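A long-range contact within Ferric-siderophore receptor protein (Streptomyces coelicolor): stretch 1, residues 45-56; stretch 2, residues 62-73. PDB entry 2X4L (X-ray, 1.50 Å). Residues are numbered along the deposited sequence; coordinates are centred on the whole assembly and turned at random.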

ATOM      1  N   PRO A  45      -6.720  -1.918 -23.784  1.00 21.45           N
ATOM      2  CA  PRO A  45      -5.231  -1.675 -23.955  1.00 20.33           C
ATOM      3  C   PRO A  45      -4.414  -2.927 -23.713  1.00 20.04           C
ATOM      4  O   PRO A  45      -4.602  -3.605 -22.699  1.00 23.87           O
ATOM      5  CB  PRO A  45      -4.908  -0.595 -22.934  1.00 21.14           C
ATOM      6  CG  PRO A  45      -6.098  -0.498 -21.988  1.00 20.82           C
ATOM      7  CD  PRO A  45      -7.336  -1.103 -22.726  1.00 20.53           C
ATOM      8  N   ALA A  46      -3.542  -3.213 -24.646  1.00 20.79           N
ATOM      9  CA  ALA A  46      -2.636  -4.296 -24.619  1.00 21.83           C
ATOM     10  C   ALA A  46      -1.355  -3.825 -23.928  1.00 19.41           C
ATOM     11  O   ALA A  46      -0.645  -4.664 -23.354  1.00 21.09           O
ATOM     12  CB  ALA A  46      -2.320  -4.654 -26.050  1.00 24.27           C
ATOM     13  N   ASN A  47      -1.020  -2.516 -24.035  1.00 13.51           N
ATOM     14  CA  ASN A  47       0.318  -2.018 -23.496  1.00 12.50           C
ATOM     15  C   ASN A  47       0.078  -1.120 -22.323  1.00 12.03           C
ATOM     16  O   ASN A  47      -0.037   0.110 -22.461  1.00 13.99           O
ATOM     17  CB  ASN A  47       1.058  -1.237 -24.585  1.00 12.38           C
ATOM     18  CG  ASN A  47       1.438  -2.083 -25.796  1.00 14.82           C
ATOM     19  OD1 ASN A  47       1.320  -3.310 -25.798  1.00 17.19           O
ATOM     20  ND2 ASN A  47       1.842  -1.435 -26.828  1.00 19.05           N
ATOM     21  N   ILE A  48      -0.006  -1.718 -21.137  1.00 10.41           N
ATOM     22  CA  ILE A  48      -0.324  -1.040 -19.932  1.00 11.36           C
ATOM     23  C   ILE A  48       0.996  -0.702 -19.217  1.00  9.47           C
ATOM     24  O   ILE A  48       1.919  -1.550 -19.171  1.00 10.85           O
ATOM     25  CB  ILE A  48      -1.164  -2.001 -19.011  1.00 10.70           C
ATOM     26  CG1 ILE A  48      -2.492  -2.342 -19.703  1.00 12.13           C
ATOM     27  CG2 ILE A  48      -1.389  -1.329 -17.626  1.00 12.17           C
ATOM     28  CD1 ILE A  48      -3.205  -3.464 -18.943  1.00 14.06           C
ATOM     29  N   VAL A  49       1.079   0.501 -18.694  1.00  9.71           N
ATOM     30  CA  VAL A  49       2.170   0.845 -17.780  1.00  9.84           C
ATOM     31  C   VAL A  49       1.594   1.214 -16.456  1.00 10.09           C
ATOM     32  O   VAL A  49       0.585   1.913 -16.411  1.00 11.66           O
ATOM     33  CB  VAL A  49       3.011   1.993 -18.392  1.00 10.47           C
ATOM     34  CG1 VAL A  49       4.021   2.578 -17.407  1.00 10.52           C
ATOM     35  CG2 VAL A  49       3.707   1.525 -19.708  1.00 10.22           C
ATOM     36  N   ALA A  50       2.161   0.704 -15.389  1.00  8.71           N
ATOM     37  CA  ALA A  50       1.571   0.975 -14.074  1.00  9.43           C
ATOM     38  C   ALA A  50       2.606   1.210 -12.979  1.00  8.39           C
ATOM     39  O   ALA A  50       3.718   0.643 -13.031  1.00 10.06           O
ATOM     40  CB  ALA A  50       0.689  -0.242 -13.680  1.00 10.56           C
ATOM     41  N   PHE A  51       2.224   1.923 -11.940  1.00  7.87           N
ATOM     42  CA  PHE A  51       3.013   1.975 -10.740  1.00  7.24           C
ATOM     43  C   PHE A  51       3.222   0.496 -10.315  1.00  8.31           C
ATOM     44  O   PHE A  51       2.305  -0.318 -10.422  1.00  9.27           O
ATOM     45  CB  PHE A  51       2.226   2.739  -9.669  1.00  8.92           C
ATOM     46  CG  PHE A  51       2.933   2.729  -8.340  1.00  7.20           C
ATOM     47  CD1 PHE A  51       4.122   3.432  -8.206  1.00  8.38           C
ATOM     48  CD2 PHE A  51       2.375   2.088  -7.246  1.00  8.97           C
ATOM     49  CE1 PHE A  51       4.825   3.408  -7.012  1.00  8.92           C
ATOM     50  CE2 PHE A  51       3.082   2.068  -6.037  1.00 10.31           C
ATOM     51  CZ  PHE A  51       4.319   2.744  -5.908  1.00  7.33           C
ATOM     52  N   THR A  52       4.444   0.214  -9.810  1.00  8.23           N
ATOM     53  CA  THR A  52       4.752  -1.181  -9.513  1.00  8.29           C
ATOM     54  C   THR A  52       3.637  -1.841  -8.674  1.00  9.03           C
ATOM     55  O   THR A  52       3.255  -2.969  -8.948  1.00  8.58           O
ATOM     56  CB  THR A  52       6.067  -1.253  -8.813  1.00  8.84           C
ATOM     57  OG1 THR A  52       7.015  -0.706  -9.745  1.00 10.80           O
ATOM     58  CG2 THR A  52       6.429  -2.741  -8.518  1.00 10.33           C
ATOM     59  N   GLY A  53       3.159  -1.165  -7.606  1.00  7.42           N
ATOM     60  CA  GLY A  53       2.156  -1.806  -6.716  1.00  8.08           C
ATOM     61  C   GLY A  53       0.847  -2.065  -7.437  1.00  8.85           C
ATOM     62  O   GLY A  53       0.120  -3.015  -7.040  1.00 10.06           O
ATOM     63  N   VAL A  54       0.496  -1.228  -8.391  1.00  7.90           N
ATOM     64  CA  VAL A  54      -0.715  -1.447  -9.202  1.00  8.79           C
ATOM     65  C   VAL A  54      -0.499  -2.597 -10.186  1.00  9.91           C
ATOM     66  O   VAL A  54      -1.320  -3.539 -10.318  1.00 10.26           O
ATOM     67  CB  VAL A  54      -1.115  -0.154  -9.948  1.00  8.35           C
ATOM     68  CG1 VAL A  54      -2.250  -0.444 -10.975  1.00 11.40           C
ATOM     69  CG2 VAL A  54      -1.575   0.871  -8.900  1.00 10.76           C
ATOM     70  N   ALA A  55       0.701  -2.653 -10.815  1.00 10.14           N
ATOM     71  CA  ALA A  55       1.013  -3.851 -11.676  1.00 10.01           C
ATOM     72  C   ALA A  55       0.946  -5.126 -10.840  1.00 10.42           C
ATOM     73  O   ALA A  55       0.461  -6.167 -11.342  1.00 11.21           O
ATOM     74  CB  ALA A  55       2.425  -3.691 -12.239  1.00 10.31           C
ATOM     75  N   ALA A  56       1.404  -5.079  -9.574  1.00  9.03           N
ATOM     76  CA  ALA A  56       1.414  -6.283  -8.728  1.00 10.38           C
ATOM     77  C   ALA A  56      -0.040  -6.746  -8.532  1.00 11.07           C
ATOM     78  O   ALA A  56      -0.364  -7.985  -8.576  1.00 11.83           O
ATOM     79  CB  ALA A  56       2.117  -5.981  -7.411  1.00  9.37           C
TER
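Stretch 2 (62-73) GVEVKGVFGPTT

Two neighbouring parallel strands must share their hydrogen bonds in a staggered ladder, and this pair illustrates how such a ladder is built and closed. Stretch 2 lies alongside strand 48-51, extended over Val-63 to Val-65 and again over Gly-67 to Phe-69, with a kink at Lys-66 between; its strand, which includes residues 67-69, points the same way at a crossing angle of -20°, the axes 4.7 Å apart at their closest. Val-49 pairs with Gly-67, Ala-50 with Val-68 and Phe-51 with Phe-69, their CA atoms 4.6, 5.0 and 4.9 Å apart.

Rungs alternate in direction. Lys-66 N donates to Ile-48 O at 2.8 Å, Ala-50 N to Gly-67 O at 3.0 Å, Phe-69 N to Ala-50 O at 3.2 Å and Thr-52 N to Phe-69 O at 2.9 Å. At the Lys-66 kink, phi/psi -93/-31°, Gly-67 N adds a weak bond to the same Ile-48 O at 3.3 Å. Before this point a water takes over, bridging Ile-48 N and Glu-64 O at 2.9 Å each.

Side chains then divide between the two faces of the sheet. On one, Phe-51 CA sits over the Phe-69 ring, 3.9 Å from its centroid, while Val-49 CG1 meets the ring edge at Phe-69 CD2, 4.0 Å away. Gly-67 has no side chain on this face, where a CB would sit tightly, 3.4 Å from Val-49 CG2. On the face of Ala-50 and Val-68, the helix that begins at Thr-52 brings Ala-55 CB within 3.5 Å of Val-68 CG1 and 3.7 Å of Val-65 CG2.

Polar side chains fasten both ends. Lys-66 NZ reaches back to Asn-47 OD1 (2.8 Å) and Ala-46 O (3.1 Å); at the other end Thr-52 OG1 donates to Thr-72 OG1 at 2.8 Å, which in turn donates to Gly-70 O at 2.7 Å. Gly-70, with phi at 137°, has no CB to strike Phe-51 CE1, which would be 2.7 Å away.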

ATOM      1  N   GLY A  62      -4.410 -11.760 -13.336  1.00 19.16           N
ATOM      2  CA  GLY A  62      -3.995 -12.244 -14.643  1.00 20.14           C
ATOM      3  C   GLY A  62      -3.978 -11.205 -15.717  1.00 19.68           C
ATOM      4  O   GLY A  62      -4.041 -11.590 -16.911  1.00 20.50           O
ATOM      5  N   VAL A  63      -3.771  -9.934 -15.325  1.00 17.92           N
ATOM      6  CA  VAL A  63      -3.621  -8.855 -16.322  1.00 17.51           C
ATOM      7  C   VAL A  63      -2.156  -8.465 -16.353  1.00 18.24           C
ATOM      8  O   VAL A  63      -1.633  -8.044 -15.347  1.00 19.77           O
ATOM      9  CB  VAL A  63      -4.515  -7.716 -15.930  1.00 16.64           C
ATOM     10  CG1 VAL A  63      -4.191  -6.375 -16.695  1.00 17.53           C
ATOM     11  CG2 VAL A  63      -6.013  -8.160 -16.108  1.00 17.22           C
ATOM     12  N   GLU A  64      -1.526  -8.650 -17.517  1.00 20.37           N
ATOM     13  CA  GLU A  64      -0.115  -8.328 -17.640  1.00 20.97           C
ATOM     14  C   GLU A  64       0.094  -6.868 -17.944  1.00 18.08           C
ATOM     15  O   GLU A  64      -0.690  -6.240 -18.645  1.00 18.85           O
ATOM     16  CB  GLU A  64       0.498  -9.164 -18.777  1.00 24.11           C
ATOM     17  CG  GLU A  64       1.744  -8.628 -19.520  1.00 31.43           C
ATOM     18  CD  GLU A  64       2.092  -9.392 -20.865  1.00 38.58           C
ATOM     19  OE1 GLU A  64       1.412 -10.399 -21.206  1.00 42.35           O
ATOM     20  OE2 GLU A  64       3.035  -8.954 -21.594  1.00 38.56           O
ATOM     21  N   VAL A  65       1.169  -6.296 -17.419  1.00 14.29           N
ATOM     22  CA  VAL A  65       1.614  -4.960 -17.827  1.00 14.48           C
ATOM     23  C   VAL A  65       2.946  -5.035 -18.618  1.00 14.06           C
ATOM     24  O   VAL A  65       3.711  -6.060 -18.554  1.00 17.38           O
ATOM     25  CB  VAL A  65       1.768  -3.952 -16.610  1.00 15.16           C
ATOM     26  CG1 VAL A  65       0.562  -4.094 -15.773  1.00 14.16           C
ATOM     27  CG2 VAL A  65       3.047  -4.275 -15.793  1.00 19.06           C
ATOM     28  N   LYS A  66       3.190  -4.010 -19.435  1.00 11.99           N
ATOM     29  CA  LYS A  66       4.457  -3.967 -20.179  1.00 12.68           C
ATOM     30  C   LYS A  66       5.538  -3.173 -19.442  1.00 12.31           C
ATOM     31  O   LYS A  66       6.739  -3.508 -19.579  1.00 13.99           O
ATOM     32  CB  LYS A  66       4.231  -3.369 -21.550  1.00 15.33           C
ATOM     33  CG  LYS A  66       3.240  -4.175 -22.422  1.00 20.66           C
ATOM     34  CD  LYS A  66       3.881  -5.417 -22.956  1.00 25.91           C
ATOM     35  CE  LYS A  66       2.986  -6.373 -23.808  1.00 33.59           C
ATOM     36  NZ  LYS A  66       1.957  -5.803 -24.670  1.00 34.68           N
ATOM     37  N   GLY A  67       5.149  -2.148 -18.656  1.00 11.33           N
ATOM     38  CA  GLY A  67       6.182  -1.366 -17.957  1.00  9.68           C
ATOM     39  C   GLY A  67       5.681  -1.020 -16.559  1.00 10.66           C
ATOM     40  O   GLY A  67       4.466  -0.977 -16.328  1.00 10.60           O
ATOM     41  N   VAL A  68       6.653  -0.844 -15.667  1.00  9.12           N
ATOM     42  CA  VAL A  68       6.341  -0.459 -14.289  1.00  9.14           C
ATOM     43  C   VAL A  68       7.237   0.707 -13.906  1.00  8.11           C
ATOM     44  O   VAL A  68       8.320   0.898 -14.446  1.00  9.73           O
ATOM     45  CB  VAL A  68       6.494  -1.598 -13.236  1.00  9.38           C
ATOM     46  CG1 VAL A  68       5.517  -2.705 -13.599  1.00 11.07           C
ATOM     47  CG2 VAL A  68       7.952  -2.139 -13.139  1.00  9.22           C
ATOM     48  N   PHE A  69       6.808   1.441 -12.867  1.00  7.83           N
ATOM     49  CA  PHE A  69       7.652   2.438 -12.227  1.00  8.17           C
ATOM     50  C   PHE A  69       7.328   2.446 -10.744  1.00  7.85           C
ATOM     51  O   PHE A  69       6.176   2.447 -10.307  1.00  8.96           O
ATOM     52  CB  PHE A  69       7.413   3.854 -12.884  1.00  9.13           C
ATOM     53  CG  PHE A  69       6.008   4.329 -12.887  1.00  8.15           C
ATOM     54  CD1 PHE A  69       5.561   5.199 -11.895  1.00  8.89           C
ATOM     55  CD2 PHE A  69       5.066   3.862 -13.819  1.00  8.52           C
ATOM     56  CE1 PHE A  69       4.234   5.679 -11.836  1.00  9.57           C
ATOM     57  CE2 PHE A  69       3.718   4.352 -13.812  1.00  8.31           C
ATOM     58  CZ  PHE A  69       3.311   5.253 -12.784  1.00  9.21           C
ATOM     59  N   GLY A  70       8.424   2.462  -9.955  1.00  7.55           N
ATOM     60  CA  GLY A  70       8.276   2.409  -8.488  1.00  7.50           C
ATOM     61  C   GLY A  70       9.311   1.437  -7.971  1.00 10.12           C
ATOM     62  O   GLY A  70      10.091   0.858  -8.698  1.00 10.13           O
ATOM     63  N   PRO A  71       9.321   1.279  -6.639  1.00  8.11           N
ATOM     64  CA  PRO A  71      10.218   0.291  -6.051  1.00  9.06           C
ATOM     65  C   PRO A  71       9.890  -1.073  -6.612  1.00  9.74           C
ATOM     66  O   PRO A  71       8.815  -1.591  -6.376  1.00 11.73           O
ATOM     67  CB  PRO A  71       9.879   0.377  -4.528  1.00  9.60           C
ATOM     68  CG  PRO A  71       9.253   1.697  -4.365  1.00  9.92           C
ATOM     69  CD  PRO A  71       8.424   1.908  -5.645  1.00  9.84           C
ATOM     70  N   THR A  72      10.846  -1.675  -7.367  1.00  9.34           N
ATOM     71  CA  THR A  72      10.561  -2.896  -8.115  1.00  8.43           C
ATOM     72  C   THR A  72      11.480  -4.044  -7.761  1.00  9.62           C
ATOM     73  O   THR A  72      11.014  -5.170  -7.604  1.00 10.79           O
ATOM     74  CB  THR A  72      10.583  -2.610  -9.617  1.00  8.93           C
ATOM     75  OG1 THR A  72       9.660  -1.538  -9.915  1.00  9.50           O
ATOM     76  CG2 THR A  72      10.037  -3.895 -10.356  1.00 10.32           C
ATOM     77  N   THR A  73      12.815  -3.741  -7.697  1.00 10.81           N
ATOM     78  CA  THR A  73      13.742  -4.763  -7.228  1.00 11.41           C
ATOM     79  C   THR A  73      14.571  -4.183  -6.105  1.00 12.78           C
ATOM     80  O   THR A  73      14.712  -2.950  -5.942  1.00 12.92           O
ATOM     81  CB  THR A  73      14.695  -5.250  -8.289  1.00 12.56           C
ATOM     82  OG1 THR A  73      15.467  -4.136  -8.804  1.00 12.71           O
ATOM     83  CG2 THR A  73      13.930  -5.969  -9.408  1.00 13.81           C
TER
HETATM   84  O   HOH W   1       0.247  -4.619 -20.811  1.00 12.51           O
HETATM   85  O   HOH W   2       0.683  -7.169 -14.070  1.00  7.76           O